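Local atomic coordinates of pseudouridylate synthase RPUSD4, mitochondrial (Homo sapiens, PDB entry 5UBA), a protein that catalyses the isomerization of uridine to pseudouridine in mitochondrial RNAs, including 16S ribosomal RNA, a modification needed to assemble a functional mitochondrial ribosome. Residues L68-C79 with L92-Q103; A170-Q178 with E190-L201. One frame throughout, in Å; residues are numbered along the deposited sequence. Where two conformers were deposited one is given.

Both interactions lie within the pseudouridine synthase region of this RluA-family enzyme, but they hold different elements: their centres are 27 Å apart and their nearest atoms about 10 Å. Interaction 1 is the more peripheral, centred about 23 Å from the middle of the chain, and joins the edge strand of a four-stranded antiparallel sheet to its neighbour and to helix 96-107. It has two backbone hydrogen bonds between the strands and one from a glutamine side chain; rings and aliphatic groups make most of the remaining contact. Interaction 2, centred about 11 Å from the middle, belongs to a larger mixed sheet. Its hairpin is hydrogen-bonded at greater length, and buried hydroxyl and amide groups tie the strand ends to helix 200-209.

Interaction 1. Residues L68-C79 with L92-Q103; sequences LHGHKAEPLHLC and LAWDKDMAHQVQ
H77 and A93 form the antiparallel hydrogen-bonded pair that attaches edge strand 77-78 to strand 89-93 in a four-stranded sheet. H77 N donates to A93 O at 2.8 Å, and A93 N returns a straighter bond to H77 O. The next pair, L78 and L92, is non-hydrogen-bonded.

The buried, tightly packed part lies where C79 turns against helix 96-107: its chi1 of -63° sets SG beside the backbone N, 3.7 Å from A93 CB and also against A99, and C79 CB rests on V102 CG1. Equally close, but at the surface, is the sandwich around the W94 indole. On one face, the imidazole of the exposed H69 makes an offset stack with the six-membered ring, the centroids 3.6 Å apart and the planes only 4° from parallel. On the opposite face, L76 CD2 makes a CH-pi contact, 14° off the ring normal, while L68 CB meets the ring edge. V37 of strand 36-41 and A65 of helix 57-69 add to this packing.

Elsewhere toward solvent the contact is sparser. K96 CB and CG lie against the H77 ring before the lysine chain kinks and carries its amine off it, while A93 O and W94 O lie at the ring edge. Water 1 lies 2.9 Å from E74 O and 2.7 Å from W94 O, within hydrogen-bonding distance of both, where E74 sends its exposed carboxylate outward. In the conformer given, D95 at the N-cap accepts from M98 N. Farther along that helix, Q103 NE2 reaches back to L78 O, 3.0 Å away and close to the glutamine's own amide plane.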
loop_
_atom_site.group_PDB
_atom_site.type_symbol
_atom_site.label_atom_id
_atom_site.label_comp_id
_atom_site.label_asym_id
_atom_site.label_seq_id
_atom_site.Cartn_x
_atom_site.Cartn_y
_atom_site.Cartn_z
ATOM N N LEU A 68 -4.702 19.163 17.747
ATOM C CA LEU A 68 -3.388 19.729 17.487
ATOM C C LEU A 68 -3.339 21.260 17.570
ATOM O O LEU A 68 -2.323 21.810 17.978
ATOM C CB LEU A 68 -2.905 19.283 16.092
ATOM C CG LEU A 68 -2.658 17.790 15.899
ATOM C CD1 LEU A 68 -2.417 17.526 14.424
ATOM C CD2 LEU A 68 -1.489 17.290 16.717
ATOM N N HIS A 69 -4.404 21.943 17.152
ATOM C CA HIS A 69 -4.418 23.425 17.068
ATOM C C HIS A 69 -5.480 24.119 17.921
ATOM O O HIS A 69 -5.630 25.341 17.830
ATOM C CB HIS A 69 -4.600 23.846 15.598
ATOM C CG HIS A 69 -3.324 23.941 14.818
ATOM N ND1 HIS A 69 -3.284 24.445 13.533
ATOM C CD2 HIS A 69 -2.047 23.621 15.137
ATOM C CE1 HIS A 69 -2.037 24.424 13.096
ATOM N NE2 HIS A 69 -1.268 23.924 14.045
ATOM N N GLY A 70 -6.194 23.375 18.749
ATOM C CA GLY A 70 -7.163 23.957 19.679
ATOM C C GLY A 70 -8.553 24.091 19.102
ATOM O O GLY A 70 -8.787 23.815 17.926
ATOM N N HIS A 71 -9.488 24.549 19.938
ATOM C CA HIS A 71 -10.921 24.525 19.588
ATOM C C HIS A 71 -11.353 25.399 18.406
ATOM O O HIS A 71 -12.460 25.219 17.876
ATOM C CB HIS A 71 -11.768 24.838 20.842
ATOM C CG HIS A 71 -11.821 26.293 21.196
ATOM N ND1 HIS A 71 -10.714 27.002 21.621
ATOM C CD2 HIS A 71 -12.854 27.170 21.195
ATOM C CE1 HIS A 71 -11.064 28.254 21.864
ATOM N NE2 HIS A 71 -12.356 28.381 21.615
ATOM N N LYS A 72 -10.507 26.343 17.990
ATOM C CA LYS A 72 -10.803 27.165 16.806
ATOM C C LYS A 72 -10.408 26.516 15.483
ATOM O O LYS A 72 -10.781 27.012 14.421
ATOM C CB LYS A 72 -10.144 28.548 16.927
ATOM C CG LYS A 72 -10.711 29.420 18.052
ATOM C CD LYS A 72 -12.189 29.679 17.878
ATOM C CE LYS A 72 -12.664 30.851 18.724
ATOM N NZ LYS A 72 -14.125 31.037 18.509
ATOM N N ALA A 73 -9.676 25.403 15.541
ATOM C CA ALA A 73 -9.148 24.770 14.325
ATOM C C ALA A 73 -10.248 24.175 13.431
ATOM O O ALA A 73 -11.159 23.503 13.908
ATOM C CB ALA A 73 -8.126 23.720 14.710
ATOM N N GLU A 74 -10.167 24.452 12.122
ATOM C CA GLU A 74 -11.052 23.835 11.146
ATOM C C GLU A 74 -10.411 22.524 10.732
ATOM O O GLU A 74 -9.235 22.329 11.023
ATOM C CB GLU A 74 -11.260 24.757 9.938
ATOM C CG GLU A 74 -12.102 25.984 10.277
ATOM C CD GLU A 74 -13.536 25.612 10.622
ATOM O OE1 GLU A 74 -13.983 25.892 11.765
ATOM O OE2 GLU A 74 -14.217 25.024 9.748
ATOM N N PRO A 75 -11.180 21.639 10.064
ATOM C CA PRO A 75 -10.650 20.277 9.838
ATOM C C PRO A 75 -9.388 20.218 8.982
ATOM O O PRO A 75 -9.175 21.069 8.118
ATOM C CB PRO A 75 -11.816 19.551 9.155
ATOM C CG PRO A 75 -13.046 20.305 9.600
ATOM C CD PRO A 75 -12.605 21.727 9.697
ATOM N N LEU A 76 -8.544 19.227 9.258
ATOM C CA LEU A 76 -7.461 18.891 8.331
ATOM C C LEU A 76 -8.076 18.377 7.032
ATOM O O LEU A 76 -9.231 17.965 6.983
ATOM C CB LEU A 76 -6.541 17.841 8.989
ATOM C CG LEU A 76 -5.583 18.412 10.026
ATOM C CD1 LEU A 76 -5.151 17.377 11.064
ATOM C CD2 LEU A 76 -4.331 18.974 9.361
ATOM N N HIS A 77 -7.284 18.457 5.951
ATOM C CA HIS A 77 -7.665 18.037 4.621
ATOM C C HIS A 77 -6.818 16.881 4.117
ATOM O O HIS A 77 -5.596 16.873 4.270
ATOM C CB HIS A 77 -7.466 19.209 3.661
ATOM C CG HIS A 77 -8.298 20.390 4.019
ATOM N ND1 HIS A 77 -9.560 20.582 3.510
ATOM C CD2 HIS A 77 -8.061 21.419 4.859
ATOM C CE1 HIS A 77 -10.073 21.684 4.031
ATOM N NE2 HIS A 77 -9.187 22.209 4.854
ATOM N N LEU A 78 -7.500 15.954 3.466
ATOM C CA LEU A 78 -6.859 14.850 2.737
ATOM C C LEU A 78 -6.074 15.397 1.546
ATOM O O LEU A 78 -6.524 16.336 0.858
ATOM C CB LEU A 78 -7.904 13.882 2.188
ATOM C CG LEU A 78 -8.778 13.122 3.189
ATOM C CD1 LEU A 78 -9.876 12.350 2.478
ATOM C CD2 LEU A 78 -7.923 12.213 4.068
ATOM N N CYS A 79 -4.894 14.815 1.333
ATOM C CA CYS A 79 -4.062 15.098 0.139
ATOM C C CYS A 79 -3.898 13.944 -0.839
ATOM O O CYS A 79 -3.463 14.164 -1.961
ATOM C CB CYS A 79 -2.685 15.520 0.603
ATOM S SG CYS A 79 -2.665 17.047 1.579
ATOM N N LEU A 92 -1.552 14.969 5.421
ATOM C CA LEU A 92 -2.723 15.817 5.604
ATOM C C LEU A 92 -2.259 17.265 5.571
ATOM O O LEU A 92 -1.120 17.564 5.882
ATOM C CB LEU A 92 -3.354 15.545 6.977
ATOM C CG LEU A 92 -3.699 14.098 7.296
ATOM C CD1 LEU A 92 -4.212 13.944 8.732
ATOM C CD2 LEU A 92 -4.719 13.576 6.327
ATOM N N ALA A 93 -3.163 18.176 5.181
ATOM C CA ALA A 93 -2.854 19.602 5.137
ATOM C C ALA A 93 -3.847 20.440 5.929
ATOM O O ALA A 93 -5.044 20.172 5.890
ATOM C CB ALA A 93 -2.854 20.097 3.712
ATOM N N TRP A 94 -3.333 21.476 6.548
ATOM C CA TRP A 94 -4.176 22.434 7.279
ATOM C C TRP A 94 -5.096 23.262 6.369
ATOM O O TRP A 94 -6.262 23.482 6.699
ATOM C CB TRP A 94 -3.266 23.380 8.063
ATOM C CG TRP A 94 -2.626 22.739 9.221
ATOM C CD1 TRP A 94 -1.305 22.482 9.410
ATOM C CD2 TRP A 94 -3.302 22.275 10.393
ATOM N NE1 TRP A 94 -1.114 21.864 10.631
ATOM C CE2 TRP A 94 -2.326 21.719 11.246
ATOM C CE3 TRP A 94 -4.643 22.254 10.790
ATOM C CZ2 TRP A 94 -2.650 21.162 12.504
ATOM C CZ3 TRP A 94 -4.961 21.713 12.041
ATOM C CH2 TRP A 94 -3.969 21.172 12.864
ATOM N N ASP A 95 -4.558 23.679 5.212
ATOM C CA ASP A 95 -5.204 24.627 4.293
ATOM C C ASP A 95 -5.751 23.873 3.070
ATOM O O ASP A 95 -5.062 23.027 2.512
ATOM C CB ASP A 95 -4.153 25.673 3.879
ATOM C CG ASP A 95 -4.709 26.770 2.990
ATOM O OD1 ASP A 95 -5.314 27.725 3.510
ATOM O OD2 ASP A 95 -4.505 26.684 1.767
ATOM N N LYS A 96 -6.975 24.172 2.645
ATOM C CA LYS A 96 -7.582 23.504 1.488
ATOM C C LYS A 96 -6.783 23.710 0.199
ATOM O O LYS A 96 -6.706 22.795 -0.629
ATOM C CB LYS A 96 -9.007 24.025 1.262
ATOM C CG LYS A 96 -9.823 23.197 0.287
ATOM C CD LYS A 96 -11.329 23.413 0.459
ATOM C CE LYS A 96 -12.101 22.139 0.156
ATOM N NZ LYS A 96 -11.797 21.623 -1.208
ATOM N N ASP A 97 -6.241 24.906 0.018
ATOM C CA ASP A 97 -5.473 25.192 -1.189
ATOM C C ASP A 97 -4.166 24.424 -1.196
ATOM O O ASP A 97 -3.743 23.950 -2.255
ATOM C CB ASP A 97 -5.229 26.693 -1.369
ATOM C CG ASP A 97 -6.499 27.450 -1.676
ATOM O OD1 ASP A 97 -7.415 26.908 -2.333
ATOM O OD2 ASP A 97 -6.582 28.609 -1.252
ATOM N N MET A 98 -3.559 24.251 -0.026
ATOM C CA MET A 98 -2.353 23.407 0.063
ATOM C C MET A 98 -2.685 21.938 -0.205
ATOM O O MET A 98 -1.918 21.240 -0.898
ATOM C CB MET A 98 -1.673 23.566 1.428
ATOM C CG MET A 98 -0.400 22.745 1.603
ATOM S SD MET A 98 0.842 23.061 0.325
ATOM C CE MET A 98 1.175 24.812 0.541
ATOM N N ALA A 99 -3.829 21.461 0.313
ATOM C CA ALA A 99 -4.310 20.121 -0.021
ATOM C C ALA A 99 -4.430 19.961 -1.524
ATOM O O ALA A 99 -3.981 18.961 -2.065
ATOM C CB ALA A 99 -5.645 19.806 0.638
ATOM N N HIS A 100 -5.012 20.961 -2.194
ATOM C CA HIS A 100 -5.131 20.904 -3.651
ATOM C C HIS A 100 -3.764 20.891 -4.326
ATOM O O HIS A 100 -3.577 20.156 -5.300
ATOM C CB HIS A 100 -5.962 22.076 -4.192
ATOM C CG HIS A 100 -7.418 21.953 -3.898
ATOM N ND1 HIS A 100 -8.291 23.013 -4.027
ATOM C CD2 HIS A 100 -8.156 20.903 -3.469
ATOM C CE1 HIS A 100 -9.506 22.614 -3.696
ATOM N NE2 HIS A 100 -9.452 21.339 -3.353
ATOM N N GLN A 101 -2.835 21.675 -3.798
ATOM C CA GLN A 101 -1.464 21.716 -4.340
ATOM C C GLN A 101 -0.793 20.337 -4.253
ATOM O O GLN A 101 -0.214 19.822 -5.230
ATOM C CB GLN A 101 -0.651 22.762 -3.608
ATOM C CG GLN A 101 0.691 23.061 -4.233
ATOM C CD GLN A 101 1.464 24.112 -3.464
ATOM O OE1 GLN A 101 0.877 25.029 -2.879
ATOM N NE2 GLN A 101 2.777 23.989 -3.460
ATOM N N VAL A 102 -0.933 19.699 -3.101
ATOM C CA VAL A 102 -0.355 18.370 -2.911
ATOM C C VAL A 102 -1.043 17.319 -3.782
ATOM O O VAL A 102 -0.357 16.465 -4.354
ATOM C CB VAL A 102 -0.354 17.958 -1.422
ATOM C CG1 VAL A 102 0.249 16.562 -1.255
ATOM C CG2 VAL A 102 0.483 18.950 -0.635
ATOM N N GLN A 103 -2.369 17.365 -3.877
ATOM C CA GLN A 103 -3.136 16.494 -4.764
ATOM C C GLN A 103 -2.607 16.630 -6.201
ATOM O O GLN A 103 -2.442 15.620 -6.884
ATOM C CB GLN A 103 -4.632 16.831 -4.704
ATOM C CG GLN A 103 -5.328 16.440 -3.405
ATOM C CD GLN A 103 -6.620 17.209 -3.170
ATOM O OE1 GLN A 103 -7.271 17.637 -4.123
ATOM N NE2 GLN A 103 -7.000 17.380 -1.902
HETATM O O HOH W 1 -7.441 23.604 9.078
#

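Interaction 2. Residues A170-Q178 with E190-L201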
loop_
_atom_site.group_PDB
_atom_site.type_symbol
_atom_site.label_atom_id
_atom_site.label_comp_id
_atom_site.label_asym_id
_atom_site.label_seq_id
_atom_site.Cartn_x
_atom_site.Cartn_y
_atom_site.Cartn_z
ATOM N N ALA A 170 -9.091 -0.029 -20.389
ATOM C CA ALA A 170 -7.796 -0.358 -19.785
ATOM C C ALA A 170 -7.095 0.924 -19.364
ATOM O O ALA A 170 -7.145 1.917 -20.074
ATOM C CB ALA A 170 -6.931 -1.147 -20.749
ATOM N N GLN A 171 -6.474 0.901 -18.187
ATOM C CA GLN A 171 -5.758 2.050 -17.660
ATOM C C GLN A 171 -4.267 1.732 -17.646
ATOM O O GLN A 171 -3.862 0.628 -17.261
ATOM C CB GLN A 171 -6.234 2.373 -16.244
ATOM C CG GLN A 171 -7.756 2.474 -16.068
ATOM C CD GLN A 171 -8.211 2.052 -14.675
ATOM O OE1 GLN A 171 -8.041 2.785 -13.704
ATOM N NE2 GLN A 171 -8.772 0.858 -14.570
ATOM N N VAL A 172 -3.463 2.712 -18.054
ATOM C CA VAL A 172 -2.003 2.595 -18.055
ATOM C C VAL A 172 -1.574 2.383 -16.597
ATOM O O VAL A 172 -2.062 3.077 -15.717
ATOM C CB VAL A 172 -1.345 3.860 -18.649
ATOM C CG1 VAL A 172 0.171 3.801 -18.523
ATOM C CG2 VAL A 172 -1.763 4.018 -20.113
ATOM N N ALA A 173 -0.729 1.374 -16.371
ATOM C CA ALA A 173 -0.297 1.004 -15.019
ATOM C C ALA A 173 1.154 0.573 -15.086
ATOM O O ALA A 173 1.506 -0.328 -15.852
ATOM C CB ALA A 173 -1.165 -0.126 -14.487
ATOM N N VAL A 174 1.998 1.218 -14.283
ATOM C CA VAL A 174 3.420 0.969 -14.260
ATOM C C VAL A 174 3.895 0.934 -12.813
ATOM O O VAL A 174 3.712 1.890 -12.054
ATOM C CB VAL A 174 4.155 2.082 -14.989
ATOM C CG1 VAL A 174 5.652 1.866 -14.939
ATOM C CG2 VAL A 174 3.634 2.172 -16.420
ATOM N N THR A 175 4.541 -0.174 -12.463
ATOM C CA THR A 175 5.130 -0.406 -11.140
ATOM C C THR A 175 6.584 -0.786 -11.294
ATOM O O THR A 175 6.878 -1.782 -11.963
ATOM C CB THR A 175 4.407 -1.584 -10.463
ATOM O OG1 THR A 175 3.012 -1.297 -10.364
ATOM C CG2 THR A 175 4.980 -1.857 -9.079
ATOM N N GLN A 176 7.491 -0.033 -10.686
ATOM C CA GLN A 176 8.894 -0.428 -10.595
ATOM C C GLN A 176 9.041 -1.273 -9.345
ATOM O O GLN A 176 8.381 -1.003 -8.332
ATOM C CB GLN A 176 9.810 0.795 -10.559
ATOM C CG GLN A 176 9.667 1.579 -11.857
ATOM C CD GLN A 176 10.464 2.857 -11.932
ATOM O OE1 GLN A 176 11.266 3.189 -11.051
ATOM N NE2 GLN A 176 10.260 3.584 -13.026
ATOM N N TYR A 177 9.924 -2.264 -9.379
ATOM C CA TYR A 177 10.177 -3.092 -8.201
ATOM C C TYR A 177 11.611 -3.502 -8.070
ATOM O O TYR A 177 12.326 -3.589 -9.059
ATOM C CB TYR A 177 9.281 -4.320 -8.192
ATOM C CG TYR A 177 9.683 -5.357 -9.214
ATOM C CD1 TYR A 177 9.207 -5.309 -10.519
ATOM C CD2 TYR A 177 10.551 -6.383 -8.860
ATOM C CE1 TYR A 177 9.601 -6.264 -11.459
ATOM C CE2 TYR A 177 10.931 -7.348 -9.784
ATOM C CZ TYR A 177 10.443 -7.278 -11.075
ATOM O OH TYR A 177 10.844 -8.234 -12.028
ATOM N N GLN A 178 12.018 -3.766 -6.835
ATOM C CA GLN A 178 13.355 -4.217 -6.514
ATOM C C GLN A 178 13.269 -5.104 -5.294
ATOM O O GLN A 178 12.824 -4.649 -4.224
ATOM C CB GLN A 178 14.223 -3.002 -6.180
ATOM C CG GLN A 178 15.580 -3.300 -5.586
ATOM C CD GLN A 178 16.511 -3.914 -6.577
ATOM O OE1 GLN A 178 16.921 -3.250 -7.528
ATOM N NE2 GLN A 178 16.868 -5.181 -6.364
ATOM N N GLU A 190 10.706 -3.731 -2.548
ATOM C CA GLU A 190 10.409 -2.304 -2.647
ATOM C C GLU A 190 9.678 -2.050 -3.954
ATOM O O GLU A 190 10.100 -2.511 -5.022
ATOM C CB GLU A 190 11.695 -1.474 -2.574
ATOM C CG GLU A 190 11.460 0.033 -2.435
ATOM C CD GLU A 190 12.696 0.806 -1.908
ATOM O OE1 GLU A 190 13.563 1.095 -2.782
ATOM O OE2 GLU A 190 12.843 1.150 -0.664
ATOM N N LEU A 191 8.564 -1.336 -3.869
ATOM C CA LEU A 191 7.700 -1.066 -5.008
ATOM C C LEU A 191 7.540 0.423 -5.177
ATOM O O LEU A 191 7.360 1.145 -4.186
ATOM C CB LEU A 191 6.334 -1.659 -4.724
ATOM C CG LEU A 191 6.329 -3.157 -4.385
ATOM C CD1 LEU A 191 5.067 -3.565 -3.678
ATOM C CD2 LEU A 191 6.536 -3.926 -5.668
ATOM N N GLN A 192 7.543 0.877 -6.423
ATOM C CA GLN A 192 7.268 2.272 -6.712
ATOM C C GLN A 192 6.228 2.286 -7.791
ATOM O O GLN A 192 6.575 2.112 -8.977
ATOM C CB GLN A 192 8.522 3.057 -7.120
ATOM C CG GLN A 192 8.157 4.499 -7.478
ATOM C CD GLN A 192 9.323 5.405 -7.774
ATOM O OE1 GLN A 192 10.485 5.041 -7.642
ATOM N NE2 GLN A 192 8.996 6.626 -8.185
ATOM N N PRO A 193 4.960 2.512 -7.413
ATOM C CA PRO A 193 3.926 2.729 -8.424
ATOM C C PRO A 193 4.199 4.106 -9.061
ATOM O O PRO A 193 4.355 5.118 -8.344
ATOM C CB PRO A 193 2.625 2.689 -7.629
ATOM C CG PRO A 193 3.022 3.088 -6.235
ATOM C CD PRO A 193 4.457 2.723 -6.033
ATOM N N ILE A 194 4.370 4.130 -10.379
ATOM C CA ILE A 194 4.577 5.382 -11.092
ATOM C C ILE A 194 3.226 6.002 -11.364
ATOM O O ILE A 194 3.019 7.198 -11.131
ATOM C CB ILE A 194 5.333 5.153 -12.418
ATOM C CG1 ILE A 194 6.692 4.475 -12.150
ATOM C CG2 ILE A 194 5.461 6.467 -13.181
ATOM C CD1 ILE A 194 7.649 5.230 -11.247
ATOM N N THR A 195 2.313 5.167 -11.843
ATOM C CA THR A 195 0.893 5.488 -11.933
ATOM C C THR A 195 0.228 5.274 -10.572
ATOM O O THR A 195 0.910 4.990 -9.582
ATOM C CB THR A 195 0.254 4.604 -12.992
ATOM O OG1 THR A 195 0.538 3.231 -12.676
ATOM C CG2 THR A 195 0.837 4.893 -14.371
ATOM N N GLY A 196 -1.086 5.483 -10.510
ATOM C CA GLY A 196 -1.824 5.424 -9.251
ATOM C C GLY A 196 -3.138 4.706 -9.376
ATOM O O GLY A 196 -4.146 5.186 -8.870
ATOM N N ILE A 197 -3.113 3.543 -10.021
ATOM C CA ILE A 197 -4.326 2.783 -10.351
ATOM C C ILE A 197 -4.690 1.919 -9.150
ATOM O O ILE A 197 -3.813 1.382 -8.471
ATOM C CB ILE A 197 -4.105 1.912 -11.607
ATOM C CG1 ILE A 197 -3.813 2.803 -12.842
ATOM C CG2 ILE A 197 -5.276 0.983 -11.880
ATOM C CD1 ILE A 197 -4.837 3.883 -13.098
ATOM N N LYS A 198 -5.994 1.785 -8.904
ATOM C CA LYS A 198 -6.516 0.992 -7.791
ATOM C C LYS A 198 -5.943 -0.427 -7.767
ATOM O O LYS A 198 -5.985 -1.155 -8.779
ATOM C CB LYS A 198 -8.042 0.938 -7.922
ATOM C CG LYS A 198 -8.767 0.079 -6.891
ATOM C CD LYS A 198 -8.600 0.617 -5.493
ATOM C CE LYS A 198 -9.681 0.069 -4.576
ATOM N NZ LYS A 198 -9.590 0.767 -3.273
ATOM N N HIS A 199 -5.369 -0.799 -6.624
ATOM C CA HIS A 199 -4.786 -2.124 -6.398
ATOM C C HIS A 199 -3.638 -2.491 -7.333
ATOM O O HIS A 199 -3.287 -3.654 -7.449
ATOM C CB HIS A 199 -5.851 -3.222 -6.404
ATOM C CG HIS A 199 -6.777 -3.154 -5.244
ATOM N ND1 HIS A 199 -7.880 -3.968 -5.137
ATOM C CD2 HIS A 199 -6.775 -2.367 -4.145
ATOM C CE1 HIS A 199 -8.506 -3.695 -4.006
ATOM N NE2 HIS A 199 -7.859 -2.726 -3.387
ATOM N N GLN A 200 -2.994 -1.500 -7.953
ATOM C CA GLN A 200 -2.002 -1.841 -8.961
ATOM C C GLN A 200 -0.839 -2.643 -8.408
ATOM O O GLN A 200 -0.376 -3.535 -9.070
ATOM C CB GLN A 200 -1.522 -0.631 -9.765
ATOM C CG GLN A 200 -0.512 0.296 -9.156
ATOM C CD GLN A 200 0.052 1.224 -10.225
ATOM O OE1 GLN A 200 -0.670 2.096 -10.691
ATOM N NE2 GLN A 200 1.318 1.038 -10.625
ATOM N N LEU A 201 -0.354 -2.335 -7.213
ATOM C CA LEU A 201 0.779 -3.101 -6.651
ATOM C C LEU A 201 0.423 -4.560 -6.429
ATOM O O LEU A 201 1.219 -5.470 -6.743
ATOM C CB LEU A 201 1.308 -2.492 -5.342
ATOM C CG LEU A 201 1.793 -1.045 -5.439
ATOM C CD1 LEU A 201 2.297 -0.574 -4.093
ATOM C CD2 LEU A 201 2.846 -0.881 -6.516
HETATM O O HOH W 2 11.895 2.414 -8.207
#
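Q200 CG and T195 OG1 both sit between the backbone N and the carbonyl carbon (chi1 79° and 55°), which brings the Q200 amide and T195 OG1 against V174 and T175. T195 OG1 receives V174 N at 3.0 Å with 167° at the hydrogen, and gives its own proton to Q200 OE1, 2.6 Å away. That oxygen also accepts I197 N; both donors lie in its carbonyl plane on lone pairs. Q200 NE2 donates to T175 OG1 at 2.9 Å and, weakly, to V174 O, which I194 N also engages. A leucine here in place of Q200 would probably leave I197 N and the T195 hydroxyl proton without their shared acceptor, and T175 OG1 without the amide donor. Beside this network, T175 CG2 meets L201 CD2 at 3.5 Å, a snug methyl-to-methyl contact.

Beyond V174 the segments run as a hairpin of nearly antiparallel strands, with hydrogen-bonded pairs Q176-Q192 and Q178-E190. Water 2 donates to OE1 of both Q176 and Q192, the latter also held by K114.

Strands 127-130 and 112-120 flank the hairpin, while H204 of helix 200-209 bonds T175 OG1 and K198 makes a salt bridge to D83, probably the catalytic aspartate.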